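Local coordinates for fucolectin-related protein (PDB 2WMF) that probably hydrolyses glycosidic bonds in host blood-group carbohydrate antigens, as the catalytic module of a family 98 glycoside hydrolase from Streptococcus pneumoniae, at residues A[145-150]-A[176-181]; A[209-214]-A[236-241]; A[456-461]-A[531-536]. All coordinates share one frame; numbering follows the deposited sequence.

Interaction 1 (A[145-150]-A[176-181]); sequences GVLNIE and HFIWHD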
loop_
_atom_site.group_PDB
_atom_site.type_symbol
_atom_site.label_atom_id
_atom_site.label_comp_id
_atom_site.label_asym_id
_atom_site.label_seq_id
_atom_site.Cartn_x
_atom_site.Cartn_y
_atom_site.Cartn_z
ATOM N N GLY A 145 2.774 19.297 4.219
ATOM C CA GLY A 145 1.347 19.019 4.259
ATOM C C GLY A 145 0.919 18.409 5.567
ATOM O O GLY A 145 1.670 18.382 6.555
ATOM N N VAL A 146 -0.311 17.895 5.558
ATOM C CA VAL A 146 -0.928 17.360 6.771
ATOM C C VAL A 146 -1.735 16.098 6.433
ATOM O O VAL A 146 -2.101 15.888 5.284
ATOM C CB VAL A 146 -1.831 18.382 7.486
ATOM C CG1 VAL A 146 -0.987 19.590 7.893
ATOM C CG2 VAL A 146 -3.049 18.807 6.638
ATOM N N LEU A 147 -2.040 15.324 7.467
ATOM C CA LEU A 147 -2.782 14.074 7.353
ATOM C C LEU A 147 -4.012 14.052 8.262
ATOM O O LEU A 147 -3.981 14.569 9.396
ATOM C CB LEU A 147 -1.913 12.902 7.732
ATOM C CG LEU A 147 -0.727 12.612 6.809
ATOM C CD1 LEU A 147 0.606 12.780 7.529
ATOM C CD2 LEU A 147 -0.908 11.212 6.165
ATOM N N ASN A 148 -5.079 13.455 7.713
ATOM C CA ASN A 148 -6.247 13.039 8.452
ATOM C C ASN A 148 -6.248 11.514 8.343
ATOM O O ASN A 148 -6.230 10.965 7.231
ATOM C CB ASN A 148 -7.487 13.609 7.783
ATOM C CG ASN A 148 -8.791 13.222 8.465
ATOM O OD1 ASN A 148 -8.798 12.486 9.450
ATOM N ND2 ASN A 148 -9.910 13.744 7.946
ATOM N N ILE A 149 -6.287 10.842 9.479
ATOM C CA ILE A 149 -6.168 9.383 9.519
ATOM C C ILE A 149 -7.238 8.767 10.397
ATOM O O ILE A 149 -7.326 9.128 11.553
ATOM C CB ILE A 149 -4.755 8.954 10.071
ATOM C CG1 ILE A 149 -3.618 9.528 9.226
ATOM C CG2 ILE A 149 -4.610 7.408 10.066
ATOM C CD1 ILE A 149 -2.203 9.137 9.701
ATOM N N GLU A 150 -8.038 7.852 9.826
ATOM C CA GLU A 150 -8.861 6.879 10.582
ATOM C C GLU A 150 -10.081 7.472 11.293
ATOM O O GLU A 150 -9.974 7.966 12.400
ATOM C CB GLU A 150 -8.053 6.105 11.622
ATOM C CG GLU A 150 -8.838 4.968 12.253
ATOM C CD GLU A 150 -8.004 4.265 13.335
ATOM O OE1 GLU A 150 -6.849 3.818 13.063
ATOM O OE2 GLU A 150 -8.494 4.216 14.490
ATOM N N HIS A 176 0.190 19.356 0.398
ATOM C CA HIS A 176 -0.773 18.242 0.215
ATOM C C HIS A 176 -1.542 17.915 1.509
ATOM O O HIS A 176 -0.964 17.864 2.587
ATOM C CB HIS A 176 -0.062 16.979 -0.257
ATOM C CG HIS A 176 0.395 17.032 -1.684
ATOM N ND1 HIS A 176 1.655 17.476 -2.059
ATOM C CD2 HIS A 176 -0.252 16.697 -2.827
ATOM C CE1 HIS A 176 1.746 17.427 -3.381
ATOM N NE2 HIS A 176 0.602 16.944 -3.873
ATOM N N PHE A 177 -2.830 17.668 1.341
ATOM C CA PHE A 177 -3.702 17.134 2.373
ATOM C C PHE A 177 -3.891 15.666 2.032
ATOM O O PHE A 177 -4.373 15.319 0.941
ATOM C CB PHE A 177 -5.053 17.856 2.380
ATOM C CG PHE A 177 -5.989 17.444 3.526
ATOM C CD1 PHE A 177 -5.902 18.069 4.747
ATOM C CD2 PHE A 177 -6.877 16.371 3.376
ATOM C CE1 PHE A 177 -6.716 17.713 5.814
ATOM C CE2 PHE A 177 -7.706 16.005 4.410
ATOM C CZ PHE A 177 -7.620 16.651 5.637
ATOM N N ILE A 178 -3.508 14.810 2.976
ATOM C CA ILE A 178 -3.522 13.334 2.764
ATOM C C ILE A 178 -4.517 12.718 3.746
ATOM O O ILE A 178 -4.330 12.811 4.966
ATOM C CB ILE A 178 -2.127 12.704 2.921
ATOM C CG1 ILE A 178 -1.132 13.393 1.972
ATOM C CG2 ILE A 178 -2.180 11.151 2.664
ATOM C CD1 ILE A 178 0.252 12.795 1.986
ATOM N N TRP A 179 -5.552 12.081 3.188
ATOM C CA TRP A 179 -6.642 11.496 3.993
ATOM C C TRP A 179 -6.645 9.958 3.885
ATOM O O TRP A 179 -6.961 9.436 2.832
ATOM C CB TRP A 179 -8.015 12.055 3.546
ATOM C CG TRP A 179 -9.156 11.763 4.489
ATOM C CD1 TRP A 179 -9.221 10.777 5.446
ATOM C CD2 TRP A 179 -10.402 12.458 4.550
ATOM N NE1 TRP A 179 -10.428 10.815 6.081
ATOM C CE2 TRP A 179 -11.182 11.828 5.546
ATOM C CE3 TRP A 179 -10.947 13.550 3.846
ATOM C CZ2 TRP A 179 -12.464 12.284 5.880
ATOM C CZ3 TRP A 179 -12.200 13.993 4.156
ATOM C CH2 TRP A 179 -12.961 13.356 5.166
ATOM N N HIS A 180 -6.267 9.262 4.961
ATOM C CA HIS A 180 -6.297 7.792 5.010
ATOM C C HIS A 180 -7.574 7.356 5.718
ATOM O O HIS A 180 -7.838 7.722 6.884
ATOM C CB HIS A 180 -5.111 7.234 5.818
ATOM C CG HIS A 180 -3.773 7.349 5.148
ATOM N ND1 HIS A 180 -3.378 6.534 4.105
ATOM C CD2 HIS A 180 -2.708 8.133 5.440
ATOM C CE1 HIS A 180 -2.133 6.835 3.763
ATOM N NE2 HIS A 180 -1.694 7.791 4.562
ATOM N N ASP A 181 -8.378 6.536 5.039
ATOM C CA ASP A 181 -9.629 6.029 5.636
ATOM C C ASP A 181 -10.146 4.869 4.801
ATOM O O ASP A 181 -9.504 4.466 3.819
ATOM C CB ASP A 181 -10.667 7.167 5.825
ATOM C CG ASP A 181 -11.021 7.404 7.264
ATOM O OD1 ASP A 181 -11.072 6.403 8.019
ATOM O OD2 ASP A 181 -11.203 8.603 7.643
#
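The amide of N148 lies over one face of the W179 indole where two parallel strands, 143-149 and 176-180, run side by side in the eight-stranded (beta/alpha)8 barrel. They are the two strands of a beta-alpha-beta unit whose crossover helix is 159-172. Amide and indole planes are only 20° apart, and ND2 of N148 comes within 3.3 Å of CE2 of W179, toward the rim of the ring, while CB of N148 makes a CH-pi contact over the five-membered ring. With CG swung opposite the backbone N (chi1 179°), the amide extends alongside the indole. On the same helix-facing side, CG2 of V146 meets CD1 of F177 at 3.5 Å, and CZ of F177 in turn reaches CB of N148, which thus sits against both aromatic rings. The side facing the barrel interior carries L147, whose CD2 touches CG2 of I178 at 3.7 Å and approaches the edge of the H180 imidazole, at CD2, to 3.6 Å.

Between these two layers of side chains the backbones are joined by five hydrogen bonds in regular parallel register, from V146 N to H176 O at one end to E150 N to H180 O at the other; the shortest runs from H180 N to N148 O, 2.8 Å. Further out, N151 is the partner of OD1 of N148, and helix 159-172 packs S163, Y166 and L167 against F177. F196 meets the W179 ring edge-to-face. At the C-terminal end of the strands the carboxylate of E150 forms a salt bridge with K212. The indole is also held at its edge: NE1 of W179 donates in its ring plane to the anti lone pair of D181 OD2, at 2.8 Å.

Interaction 2 (A[209-214]-A[236-241]); sequences LATKNT and DNWGSS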
loop_
_atom_site.group_PDB
_atom_site.type_symbol
_atom_site.label_atom_id
_atom_site.label_comp_id
_atom_site.label_asym_id
_atom_site.label_seq_id
_atom_site.Cartn_x
_atom_site.Cartn_y
_atom_site.Cartn_z
ATOM N N LEU A 209 -6.241 10.999 -1.600
ATOM C CA LEU A 209 -7.202 10.152 -0.886
ATOM C C LEU A 209 -6.575 8.744 -0.850
ATOM O O LEU A 209 -5.977 8.277 -1.830
ATOM C CB LEU A 209 -8.575 10.188 -1.557
ATOM C CG LEU A 209 -9.268 11.574 -1.548
ATOM C CD1 LEU A 209 -10.625 11.576 -2.318
ATOM C CD2 LEU A 209 -9.337 12.120 -0.105
ATOM N N ALA A 210 -6.675 8.080 0.288
ATOM C CA ALA A 210 -5.931 6.835 0.502
ATOM C C ALA A 210 -6.648 5.854 1.406
ATOM O O ALA A 210 -7.396 6.230 2.295
ATOM C CB ALA A 210 -4.491 7.152 1.044
ATOM N N THR A 211 -6.371 4.582 1.175
ATOM C CA THR A 211 -7.021 3.549 1.928
ATOM C C THR A 211 -6.358 3.370 3.311
ATOM O O THR A 211 -5.286 3.893 3.601
ATOM C CB THR A 211 -6.967 2.188 1.148
ATOM O OG1 THR A 211 -5.612 1.700 1.161
ATOM C CG2 THR A 211 -7.456 2.339 -0.323
ATOM N N LYS A 212 -7.000 2.587 4.149
ATOM C CA LYS A 212 -6.425 2.164 5.440
ATOM C C LYS A 212 -7.137 0.894 5.918
ATOM O O LYS A 212 -8.146 0.954 6.647
ATOM C CB LYS A 212 -6.549 3.253 6.493
ATOM C CG LYS A 212 -5.855 2.895 7.842
ATOM C CD LYS A 212 -5.875 4.010 8.888
ATOM C CE LYS A 212 -4.884 3.671 10.024
ATOM N NZ LYS A 212 -5.479 2.674 10.961
ATOM N N ASN A 213 -6.574 -0.250 5.525
ATOM C CA ASN A 213 -7.286 -1.540 5.600
ATOM C C ASN A 213 -7.276 -2.293 6.943
ATOM O O ASN A 213 -7.631 -3.480 7.014
ATOM C CB ASN A 213 -6.910 -2.418 4.413
ATOM C CG ASN A 213 -5.482 -2.821 4.379
ATOM O OD1 ASN A 213 -4.701 -2.544 5.305
ATOM N ND2 ASN A 213 -5.100 -3.499 3.271
ATOM N N THR A 214 -6.986 -1.558 7.994
ATOM C CA THR A 214 -7.093 -2.008 9.384
ATOM C C THR A 214 -8.392 -2.764 9.753
ATOM O O THR A 214 -8.292 -3.789 10.452
ATOM C CB THR A 214 -6.990 -0.768 10.328
ATOM O OG1 THR A 214 -5.958 0.131 9.866
ATOM C CG2 THR A 214 -6.710 -1.178 11.789
ATOM N N ASP A 236 -5.503 14.309 -7.254
ATOM C CA ASP A 236 -4.505 14.039 -8.317
ATOM C C ASP A 236 -3.663 12.786 -8.069
ATOM O O ASP A 236 -2.908 12.337 -8.949
ATOM C CB ASP A 236 -3.608 15.256 -8.540
ATOM C CG ASP A 236 -4.231 16.306 -9.452
ATOM O OD1 ASP A 236 -5.463 16.281 -9.617
ATOM O OD2 ASP A 236 -3.455 17.158 -9.980
ATOM N N ASN A 237 -3.742 12.285 -6.844
ATOM C CA ASN A 237 -3.012 11.089 -6.432
ATOM C C ASN A 237 -3.872 10.324 -5.452
ATOM O O ASN A 237 -4.670 10.915 -4.702
ATOM C CB ASN A 237 -1.683 11.473 -5.750
ATOM C CG ASN A 237 -0.713 12.105 -6.721
ATOM O OD1 ASN A 237 -0.062 11.399 -7.500
ATOM N ND2 ASN A 237 -0.623 13.467 -6.713
ATOM N N TRP A 238 -3.724 9.010 -5.478
ATOM C CA TRP A 238 -4.284 8.165 -4.420
ATOM C C TRP A 238 -3.213 7.230 -3.861
ATOM O O TRP A 238 -2.162 7.007 -4.484
ATOM C CB TRP A 238 -5.516 7.365 -4.889
ATOM C CG TRP A 238 -5.277 6.172 -5.786
ATOM C CD1 TRP A 238 -5.074 6.178 -7.133
ATOM C CD2 TRP A 238 -5.337 4.789 -5.402
ATOM N NE1 TRP A 238 -4.976 4.884 -7.612
ATOM C CE2 TRP A 238 -5.091 4.017 -6.552
ATOM C CE3 TRP A 238 -5.546 4.132 -4.189
ATOM C CZ2 TRP A 238 -5.096 2.616 -6.533
ATOM C CZ3 TRP A 238 -5.513 2.753 -4.179
ATOM C CH2 TRP A 238 -5.302 2.007 -5.344
ATOM N N GLY A 239 -3.533 6.592 -2.742
ATOM C CA GLY A 239 -2.642 5.577 -2.222
ATOM C C GLY A 239 -3.215 4.828 -1.044
ATOM O O GLY A 239 -4.433 4.598 -0.994
ATOM N N SER A 240 -2.324 4.439 -0.127
ATOM C CA SER A 240 -2.661 3.526 0.965
ATOM C C SER A 240 -1.865 3.756 2.208
ATOM O O SER A 240 -0.693 4.154 2.155
ATOM C CB SER A 240 -2.358 2.076 0.506
ATOM O OG SER A 240 -1.023 1.981 -0.041
ATOM N N SER A 241 -2.510 3.454 3.348
ATOM C CA SER A 241 -1.793 3.113 4.572
ATOM C C SER A 241 -1.964 1.608 4.727
ATOM O O SER A 241 -3.057 1.118 4.978
ATOM C CB SER A 241 -2.363 3.788 5.814
ATOM O OG SER A 241 -1.782 3.236 6.983
HETATM O O HOH W 1 -4.683 -0.113 3.124
#
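A parallel pairing of backbones, extended by a bridging water, joins L209-K212 to N237-S241, two neighbouring strands of the (beta/alpha)8 barrel linked in the chain by helix 219-231. Three firm hydrogen bonds cross between them: G239 N to L209 O, T211 N to G239 O and, shortest at 2.8 Å, S241 N to T211 O. The last donor stands above the carbonyl plane of T211, and the same oxygen also accepts from ND1 of H180 on the preceding strand. CB of A210 rests 3.3 Å from the carbonyl O of G239.

On the face turned to the helices, OG1 of T211 lies 3.3 Å from CB of S240, while CG2 of T211 lies near the plane of the W238 indole, at its edge, 4.3 Å from CZ3. The hydroxyl of T211 is set between backbone N and carbonyl carbon (chi1 71°), which brings it to the water. That water lies 2.8 Å from T211 OG1, donates to S241 O and accepts from N213 N, and so links T211 and N213 to S241 beyond the last firm bond, S241 N to T211 O.

K212 points into the barrel, its CG 4.1 Å from CB of S241. Its chain stays extended until a bend at chi4 (-79°) turns NZ, which also faces E150, to T214 OG1, at 2.8 Å. The chemistry thus divides: backbone bonds join the strands, the water carries the link past them, and the lysine amine is oriented by a hydroxyl and an acidic neighbour at the C-terminal end of the barrel strands.

Interaction 3 (A[456-461]-A[531-536]); sequences KSLSLD and TTLTLS. Unlike the reference sequence in segment 531-536: S536 (reference Lys).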
loop_
_atom_site.group_PDB
_atom_site.type_symbol
_atom_site.label_atom_id
_atom_site.label_comp_id
_atom_site.label_asym_id
_atom_site.label_seq_id
_atom_site.Cartn_x
_atom_site.Cartn_y
_atom_site.Cartn_z
ATOM N N LYS A 456 7.553 -18.187 -25.771
ATOM C CA LYS A 456 6.132 -18.332 -26.055
ATOM C C LYS A 456 5.286 -18.182 -24.796
ATOM O O LYS A 456 4.251 -17.474 -24.803
ATOM C CB LYS A 456 5.835 -19.687 -26.682
ATOM C CG LYS A 456 4.450 -19.764 -27.219
ATOM C CD LYS A 456 4.270 -21.056 -27.954
ATOM C CE LYS A 456 2.995 -21.044 -28.785
ATOM N NZ LYS A 456 1.880 -20.271 -28.153
ATOM N N SER A 457 5.683 -18.872 -23.725
ATOM C CA SER A 457 4.987 -18.734 -22.472
ATOM C C SER A 457 5.961 -18.867 -21.327
ATOM O O SER A 457 7.079 -19.334 -21.484
ATOM C CB SER A 457 3.839 -19.728 -22.349
ATOM O OG SER A 457 4.348 -21.032 -22.223
ATOM N N LEU A 458 5.541 -18.364 -20.170
ATOM C CA LEU A 458 6.369 -18.380 -18.965
ATOM C C LEU A 458 5.478 -18.886 -17.845
ATOM O O LEU A 458 4.390 -18.367 -17.614
ATOM C CB LEU A 458 6.913 -16.972 -18.695
ATOM C CG LEU A 458 7.850 -16.757 -17.521
ATOM C CD1 LEU A 458 8.690 -15.502 -17.746
ATOM C CD2 LEU A 458 7.084 -16.602 -16.205
ATOM N N SER A 459 5.909 -19.941 -17.192
ATOM C CA SER A 459 5.202 -20.423 -16.017
ATOM C C SER A 459 5.962 -20.189 -14.705
ATOM O O SER A 459 7.187 -20.162 -14.665
ATOM C CB SER A 459 4.993 -21.929 -16.199
ATOM O OG SER A 459 4.129 -22.156 -17.310
ATOM N N LEU A 460 5.195 -20.096 -13.605
ATOM C CA LEU A 460 5.756 -19.943 -12.267
ATOM C C LEU A 460 5.015 -20.847 -11.279
ATOM O O LEU A 460 3.758 -20.958 -11.333
ATOM C CB LEU A 460 5.664 -18.482 -11.749
ATOM C CG LEU A 460 6.607 -17.486 -12.415
ATOM C CD1 LEU A 460 6.115 -16.053 -12.188
ATOM C CD2 LEU A 460 7.975 -17.663 -11.744
ATOM N N ASP A 461 5.797 -21.454 -10.384
ATOM C CA ASP A 461 5.298 -22.146 -9.206
ATOM C C ASP A 461 5.792 -21.322 -8.041
ATOM O O ASP A 461 7.008 -21.107 -7.884
ATOM C CB ASP A 461 5.784 -23.599 -9.159
ATOM C CG ASP A 461 5.201 -24.395 -8.007
ATOM O OD1 ASP A 461 4.180 -24.017 -7.438
ATOM O OD2 ASP A 461 5.805 -25.457 -7.685
ATOM N N THR A 531 10.982 -21.089 -5.952
ATOM C CA THR A 531 10.199 -20.523 -7.027
ATOM C C THR A 531 10.766 -21.144 -8.286
ATOM O O THR A 531 11.964 -21.097 -8.506
ATOM C CB THR A 531 10.359 -18.990 -7.120
ATOM O OG1 THR A 531 9.968 -18.387 -5.889
ATOM C CG2 THR A 531 9.514 -18.440 -8.273
ATOM N N THR A 532 9.891 -21.772 -9.077
ATOM C CA THR A 532 10.332 -22.451 -10.305
ATOM C C THR A 532 9.793 -21.633 -11.480
ATOM O O THR A 532 8.562 -21.381 -11.579
ATOM C CB THR A 532 9.804 -23.882 -10.370
ATOM O OG1 THR A 532 10.212 -24.594 -9.191
ATOM C CG2 THR A 532 10.314 -24.580 -11.655
ATOM N N LEU A 533 10.709 -21.233 -12.362
ATOM C CA LEU A 533 10.386 -20.406 -13.529
ATOM C C LEU A 533 10.700 -21.214 -14.799
ATOM O O LEU A 533 11.816 -21.717 -14.948
ATOM C CB LEU A 533 11.244 -19.146 -13.486
ATOM C CG LEU A 533 11.123 -18.221 -14.686
ATOM C CD1 LEU A 533 9.706 -17.764 -14.820
ATOM C CD2 LEU A 533 12.160 -17.040 -14.543
ATOM N N THR A 534 9.713 -21.373 -15.682
ATOM C CA THR A 534 9.870 -22.170 -16.886
ATOM C C THR A 534 9.521 -21.323 -18.114
ATOM O O THR A 534 8.434 -20.752 -18.210
ATOM C CB THR A 534 8.969 -23.412 -16.862
ATOM O OG1 THR A 534 9.146 -24.116 -15.629
ATOM C CG2 THR A 534 9.323 -24.362 -17.986
ATOM N N LEU A 535 10.485 -21.197 -19.026
ATOM C CA LEU A 535 10.291 -20.461 -20.275
ATOM C C LEU A 535 10.138 -21.484 -21.387
ATOM O O LEU A 535 11.079 -22.241 -21.668
ATOM C CB LEU A 535 11.488 -19.571 -20.579
ATOM C CG LEU A 535 11.886 -18.527 -19.553
ATOM C CD1 LEU A 535 13.165 -17.771 -20.015
ATOM C CD2 LEU A 535 10.763 -17.574 -19.326
ATOM N N SER A 536 8.954 -21.522 -21.973
ATOM C CA SER A 536 8.631 -22.463 -23.023
ATOM C C SER A 536 8.764 -21.756 -24.331
ATOM O O SER A 536 8.137 -20.732 -24.557
ATOM C CB SER A 536 7.206 -22.961 -22.874
ATOM O OG SER A 536 6.886 -23.958 -23.828
HETATM O O HOH W 2 8.586 -24.249 -7.106
#
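Leucines L458 and L460 on one strand and L533 and L535 on the other mesh on one face of an antiparallel pair, with the serines, threonines T532 and T534, and D461 on the opposite face. L458 and L535 form a non-hydrogen-bonded pair and run alongside one another in the same direction, CD1 of L458 facing CD2 of L535. L533 slants across L458 and runs alongside L460, where its CD1 meets CD2 of L460 at 3.5 Å. The CG of L458 is opposite its backbone N (chi1 -177°), whereas that of L460 is opposite the carbonyl carbon (chi1 -72°), and the two branches thereby approach L533 from either side along the strand. CG2 of T531 continues this apolar row against CD2 of L460.

These are the two central strands, 457-462 and 529-536, of a six-stranded antiparallel sheet in the C-terminal region. I479, L477 and L481 of strand 477-482, which belongs to a second antiparallel sheet, cover L533, L535 and T531, so the leucine layer lies between the two sheets of a beta sandwich.

The hydrogen-bonded pairs S457-S536, S459-T534 and D461-T532 each use two backbone bonds, the shortest from S459 N to T534 O at 2.8 Å. At one end K456 and S457 both face S536 in a classic beta bulge: S536 O accepts from K456 N at 2.9 Å and from S457 N at 3.2 Å, both in its carbonyl plane. At the other end a water accepts from T532 OG1 at 2.7 Å and donates to D461 OD2, while OD1 of D461 is taken by Q445 and N443. Chemically the pair is two-sided: hydrocarbon is sealed toward the second sheet, and the partly exposed outer face presents hydroxyls and a carboxylate that can be hydrated.

Interactions 1 and 2 belong to one parallel barrel, their centres 9 Å apart; interaction 2 is entirely buried and interaction 1 nearly so. Strands 176-180 and 207-212 are neighbours, so the two contacts join directly: W179 O probably accepts a hydrogen bond from A210 N, and the E150-K212 bridge spans them. Interaction 1 buries more surface, 549 against 352 Å², with aromatic and amide packing beside its backbone bonds, whereas interaction 2 relies more on backbone and water. Interaction 3 lies apart, about 22 Å from interaction 2 and 29 Å from interaction 1 at the nearest atoms, in the C-terminal antiparallel sheets. Its strands are only partly buried, with one apolar and one polar face.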